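Side-chain contacts in 5'-methylthioadenosine nucleosidase / s-adenosylhomocysteine nucleosidase (PDB 4PR3), which is a nucleosidase of the phosphorylase superfamily, an alpha/beta protein that assembles as a pair of chains and binds adenine in a pocket: residues 58-63 against 146-151; 126-131 against 169-174. One frame throughout, in Å; residues are numbered along the deposited sequence.

Contact 1. Residues 58-63 against 146-151; sequences VGPVEA and LSTGGN. With PO4 (phosphate ion), chain D.
P60 meets the G149-G150 peptide where the first turn of helix 60-76 faces the turn after strand 142-148, a helix-to-strand-end junction in the alpha/beta fold of the phosphorylase superfamily. The pyrrolidine ring stands steeply on the flat peptide and presents its CG-CD edge: CG sits over the peptide face, 3.8 Å from G149 C, and CD reaches G150 CA at 3.7 Å. Having no side chains, the two glycines offer bare backbone to the ring. T148 adds a methyl alongside, its CG2 4.3 Å from P60 CG, while its OG1 turns to D167. The contact is buried and made by van der Waals touch alone, ring carbons on a peptide face; Y108 of the second subunit also packs on P60. G59 is the N-cap residue, and its O accepts A63 N at 3.0 Å, closing the first helical turn. Next to the glycines, N151 belongs to the adenine pocket, and its O is bonded by R109. One residue before T148 in the strand, S147 turns OG away from the backbone N (chi1 -180°), which brings the hydroxyl to a phosphate ion, probably from the crystallisation liquor, that S107 also binds: S147 OG donates to phosphate O2 at 3.0 Å.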
loop_
_atom_site.group_PDB
_atom_site.type_symbol
_atom_site.label_atom_id
_atom_site.label_comp_id
_atom_site.label_asym_id
_atom_site.label_seq_id
_atom_site.Cartn_x
_atom_site.Cartn_y
_atom_site.Cartn_z
ATOM N N VAL A 58 4.352 1.498 -9.295
ATOM C CA VAL A 58 2.967 1.439 -9.754
ATOM C C VAL A 58 2.053 0.709 -8.768
ATOM O O VAL A 58 2.360 -0.395 -8.320
ATOM C CB VAL A 58 2.884 0.758 -11.138
ATOM C CG1 VAL A 58 1.441 0.516 -11.540
ATOM C CG2 VAL A 58 3.604 1.596 -12.183
ATOM N N GLY A 59 0.927 1.334 -8.433
ATOM C CA GLY A 59 -0.044 0.724 -7.544
ATOM C C GLY A 59 0.109 1.181 -6.108
ATOM O O GLY A 59 1.158 1.698 -5.728
ATOM N N PRO A 60 -0.942 0.984 -5.297
ATOM C CA PRO A 60 -0.978 1.436 -3.898
ATOM C C PRO A 60 0.105 0.812 -3.017
ATOM O O PRO A 60 0.675 1.512 -2.185
ATOM C CB PRO A 60 -2.369 0.998 -3.425
ATOM C CG PRO A 60 -3.181 0.913 -4.677
ATOM C CD PRO A 60 -2.229 0.409 -5.721
ATOM N N VAL A 61 0.379 -0.476 -3.185
ATOM C CA VAL A 61 1.380 -1.149 -2.358
ATOM C C VAL A 61 2.803 -0.699 -2.694
ATOM O O VAL A 61 3.594 -0.408 -1.793
ATOM C CB VAL A 61 1.262 -2.689 -2.442
ATOM C CG1 VAL A 61 2.492 -3.363 -1.840
ATOM C CG2 VAL A 61 0.001 -3.155 -1.741
ATOM N N GLU A 62 3.120 -0.628 -3.984
ATOM C CA GLU A 62 4.435 -0.161 -4.418
ATOM C C GLU A 62 4.660 1.283 -3.998
ATOM O O GLU A 62 5.740 1.640 -3.531
ATOM C CB GLU A 62 4.601 -0.292 -5.934
ATOM C CG GLU A 62 4.627 -1.727 -6.434
ATOM C CD GLU A 62 5.568 -2.601 -5.629
ATOM O OE1 GLU A 62 6.756 -2.233 -5.500
ATOM O OE2 GLU A 62 5.115 -3.652 -5.118
ATOM N N ALA A 63 3.629 2.105 -4.162
ATOM C CA ALA A 63 3.699 3.518 -3.810
ATOM C C ALA A 63 3.896 3.717 -2.313
ATOM O O ALA A 63 4.713 4.538 -1.888
ATOM C CB ALA A 63 2.448 4.239 -4.274
ATOM N N LEU A 146 -10.496 12.552 -6.319
ATOM C CA LEU A 146 -9.714 11.452 -6.866
ATOM C C LEU A 146 -9.972 10.135 -6.145
ATOM O O LEU A 146 -10.231 10.110 -4.942
ATOM C CB LEU A 146 -8.223 11.796 -6.823
ATOM C CG LEU A 146 -7.216 10.785 -7.376
ATOM C CD1 LEU A 146 -7.491 10.481 -8.841
ATOM C CD2 LEU A 146 -5.806 11.309 -7.199
ATOM N N SER A 147 -9.910 9.046 -6.903
ATOM C CA SER A 147 -10.014 7.700 -6.353
ATOM C C SER A 147 -8.738 6.920 -6.663
ATOM O O SER A 147 -8.252 6.937 -7.794
ATOM C CB SER A 147 -11.227 6.982 -6.946
ATOM O OG SER A 147 -11.360 5.675 -6.421
ATOM N N THR A 148 -8.191 6.246 -5.655
ATOM C CA THR A 148 -6.987 5.437 -5.837
ATOM C C THR A 148 -7.291 3.951 -5.667
ATOM O O THR A 148 -7.996 3.560 -4.737
ATOM C CB THR A 148 -5.868 5.848 -4.848
ATOM O OG1 THR A 148 -5.418 7.177 -5.144
ATOM C CG2 THR A 148 -4.683 4.891 -4.930
ATOM N N GLY A 149 -6.762 3.132 -6.574
ATOM C CA GLY A 149 -6.920 1.690 -6.501
ATOM C C GLY A 149 -5.873 0.966 -7.330
ATOM O O GLY A 149 -5.185 1.578 -8.142
ATOM N N GLY A 150 -5.753 -0.344 -7.131
ATOM C CA GLY A 150 -4.772 -1.130 -7.854
ATOM C C GLY A 150 -5.207 -1.502 -9.260
ATOM O O GLY A 150 -4.431 -2.066 -10.033
ATOM N N ASN A 151 -6.454 -1.195 -9.599
ATOM C CA ASN A 151 -6.964 -1.514 -10.927
ATOM C C ASN A 151 -6.991 -0.307 -11.852
ATOM O O ASN A 151 -7.275 0.814 -11.429
ATOM C CB ASN A 151 -8.362 -2.134 -10.842
ATOM C CG ASN A 151 -9.394 -1.170 -10.290
ATOM O OD1 ASN A 151 -9.070 -0.284 -9.502
ATOM N ND2 ASN A 151 -10.645 -1.342 -10.698
HETATM P P PO4 D . -14.915 6.062 -4.872
HETATM O O1 PO4 D . -14.168 5.562 -3.657
HETATM O O2 PO4 D . -14.307 5.441 -6.104
HETATM O O3 PO4 D . -16.372 5.666 -4.778
HETATM O O4 PO4 D . -14.796 7.569 -4.954
#

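Contact 2. Residues 126-131 against 169-174; sequences LDLPET and ETYACL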
loop_
_atom_site.group_PDB
_atom_site.type_symbol
_atom_site.label_atom_id
_atom_site.label_comp_id
_atom_site.label_asym_id
_atom_site.label_seq_id
_atom_site.Cartn_x
_atom_site.Cartn_y
_atom_site.Cartn_z
ATOM N N LEU A 126 -8.859 3.330 12.083
ATOM C CA LEU A 126 -8.148 4.490 11.579
ATOM C C LEU A 126 -9.140 5.631 11.521
ATOM O O LEU A 126 -10.194 5.506 10.892
ATOM C CB LEU A 126 -7.600 4.205 10.182
ATOM C CG LEU A 126 -6.847 5.342 9.490
ATOM C CD1 LEU A 126 -5.594 5.706 10.272
ATOM C CD2 LEU A 126 -6.500 4.967 8.057
ATOM N N ASP A 127 -8.820 6.751 12.159
ATOM C CA ASP A 127 -9.786 7.826 12.161
ATOM C C ASP A 127 -9.442 8.656 10.945
ATOM O O ASP A 127 -8.532 9.483 10.967
ATOM C CB ASP A 127 -9.619 8.661 13.434
ATOM C CG ASP A 127 -10.857 9.471 13.777
ATOM O OD1 ASP A 127 -11.979 8.939 13.647
ATOM O OD2 ASP A 127 -10.704 10.642 14.190
ATOM N N LEU A 128 -10.196 8.411 9.880
ATOM C CA LEU A 128 -10.135 9.184 8.654
ATOM C C LEU A 128 -11.505 9.042 8.009
ATOM O O LEU A 128 -12.129 7.985 8.123
ATOM C CB LEU A 128 -9.036 8.633 7.748
ATOM C CG LEU A 128 -8.087 9.634 7.084
ATOM C CD1 LEU A 128 -7.516 10.609 8.099
ATOM C CD2 LEU A 128 -6.969 8.894 6.370
ATOM N N PRO A 129 -11.982 10.079 7.311
ATOM C CA PRO A 129 -13.267 9.855 6.639
ATOM C C PRO A 129 -13.046 9.066 5.355
ATOM O O PRO A 129 -11.900 8.785 5.007
ATOM C CB PRO A 129 -13.745 11.272 6.327
ATOM C CG PRO A 129 -12.481 12.066 6.196
ATOM C CD PRO A 129 -11.504 11.465 7.170
ATOM N N GLU A 130 -14.118 8.722 4.653
ATOM C CA GLU A 130 -13.979 7.951 3.427
ATOM C C GLU A 130 -13.353 8.804 2.338
ATOM O O GLU A 130 -12.638 8.305 1.476
ATOM C CB GLU A 130 -15.331 7.429 2.955
ATOM C CG GLU A 130 -15.235 6.570 1.718
ATOM C CD GLU A 130 -16.228 6.971 0.658
ATOM O OE1 GLU A 130 -17.412 6.593 0.785
ATOM O OE2 GLU A 130 -15.825 7.664 -0.299
ATOM N N THR A 131 -13.632 10.099 2.386
ATOM C CA THR A 131 -13.065 11.042 1.436
ATOM C C THR A 131 -12.159 12.009 2.187
ATOM O O THR A 131 -12.605 12.732 3.074
ATOM C CB THR A 131 -14.172 11.799 0.684
ATOM O OG1 THR A 131 -14.814 10.908 -0.237
ATOM C CG2 THR A 131 -13.599 12.972 -0.081
ATOM N N GLU A 169 -2.103 5.572 -7.283
ATOM C CA GLU A 169 -1.017 5.945 -6.370
ATOM C C GLU A 169 -1.405 6.845 -5.198
ATOM O O GLU A 169 -1.133 6.523 -4.045
ATOM C CB GLU A 169 0.171 6.550 -7.127
ATOM C CG GLU A 169 1.041 5.521 -7.832
ATOM C CD GLU A 169 0.499 5.135 -9.195
ATOM O OE1 GLU A 169 0.032 6.039 -9.928
ATOM O OE2 GLU A 169 0.539 3.931 -9.529
ATOM N N THR A 170 -1.985 7.996 -5.519
ATOM C CA THR A 170 -2.092 9.138 -4.610
ATOM C C THR A 170 -2.510 8.845 -3.166
ATOM O O THR A 170 -1.872 9.341 -2.241
ATOM C CB THR A 170 -3.039 10.197 -5.200
ATOM O OG1 THR A 170 -2.579 10.564 -6.505
ATOM C CG2 THR A 170 -3.094 11.436 -4.317
ATOM N N TYR A 171 -3.554 8.048 -2.960
ATOM C CA TYR A 171 -3.986 7.745 -1.593
ATOM C C TYR A 171 -2.881 7.059 -0.788
ATOM O O TYR A 171 -2.748 7.277 0.413
ATOM C CB TYR A 171 -5.259 6.893 -1.573
ATOM C CG TYR A 171 -5.691 6.500 -0.177
ATOM C CD1 TYR A 171 -6.546 7.312 0.562
ATOM C CD2 TYR A 171 -5.239 5.321 0.406
ATOM C CE1 TYR A 171 -6.933 6.959 1.841
ATOM C CE2 TYR A 171 -5.618 4.965 1.679
ATOM C CZ TYR A 171 -6.464 5.785 2.393
ATOM O OH TYR A 171 -6.840 5.421 3.664
ATOM N N ALA A 172 -2.098 6.221 -1.455
ATOM C CA ALA A 172 -0.981 5.560 -0.800
ATOM C C ALA A 172 0.099 6.575 -0.427
ATOM O O ALA A 172 0.762 6.439 0.603
ATOM C CB ALA A 172 -0.413 4.475 -1.692
ATOM N N CYS A 173 0.270 7.592 -1.268
ATOM C CA CYS A 173 1.219 8.662 -0.988
ATOM C C CYS A 173 0.779 9.451 0.233
ATOM O O CYS A 173 1.597 9.816 1.078
ATOM C CB CYS A 173 1.341 9.606 -2.184
ATOM S SG CYS A 173 2.045 8.855 -3.666
ATOM N N LEU A 174 -0.524 9.704 0.315
ATOM C CA LEU A 174 -1.099 10.478 1.404
ATOM C C LEU A 174 -0.829 9.844 2.758
ATOM O O LEU A 174 -0.353 10.510 3.679
ATOM C CB LEU A 174 -2.606 10.640 1.205
ATOM C CG LEU A 174 -3.293 11.480 2.284
ATOM C CD1 LEU A 174 -2.688 12.875 2.326
ATOM C CD2 LEU A 174 -4.788 11.547 2.049
#
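The phenol ring of Y171 is stacked with the ring of Y108 from the same subunit, V106 and V61 of the second subunit touch it as well, and its hydroxyl end meets two leucines of loop 126-131. Both leucine methyls sit beyond the hydroxyl and on the same side of the ring plane, but they come in differently. L126 CD2, 4.4 Å from Y171 OH, lies not far off the continuation of the CZ-OH bond; L128 CD2, likewise 4.4 Å from Y171 OH, approaches more from the flank and stands higher above the plane. The two methyls also neighbour each other, with L126 CD2 4.3 Å from L128 CD2, so that two touching methyls stand near the oxygen. The Y171 ring extends straight off the backbone, with CG opposite N about the CA-CB bond (chi1 177°), and so spans from the first turn of its helix out to the loop. Contact is light, through methyls and one hydroxyl. Behind Y171 the helix is under way, with L174 N bonded to T170 O at 2.9 Å. Further along helix 170-180, R175 and Q178 continue the surface under the leucines; L126 also packs on E62 of the second subunit, while L174 rests on V106 of strand 100-108.

In the fold
Contacts 1 and 2 have centres 11 Å apart and interleave along the chain: 58-63, then 126-131, 146-151 and 169-174. All four segments fall in the phosphorylase superfamily range. Their meeting place is the start of helix 170-180, which lies beside the start of helix 60-76 and the end of strand 142-148, a member of the central mixed sheet. Two probable hydrogen bonds join the contacts there, G59 N to E169 OE2 at 2.8 Å and Y171 N to T148 OG1 at 3.0 Å. Contact 2 brings in the last part of the loop between strands 100-108 and 132-133. Both touch the second subunit, so the junction of the two helix starts and the strand end borders the dimer interface, with the adenine pocket reached through N151.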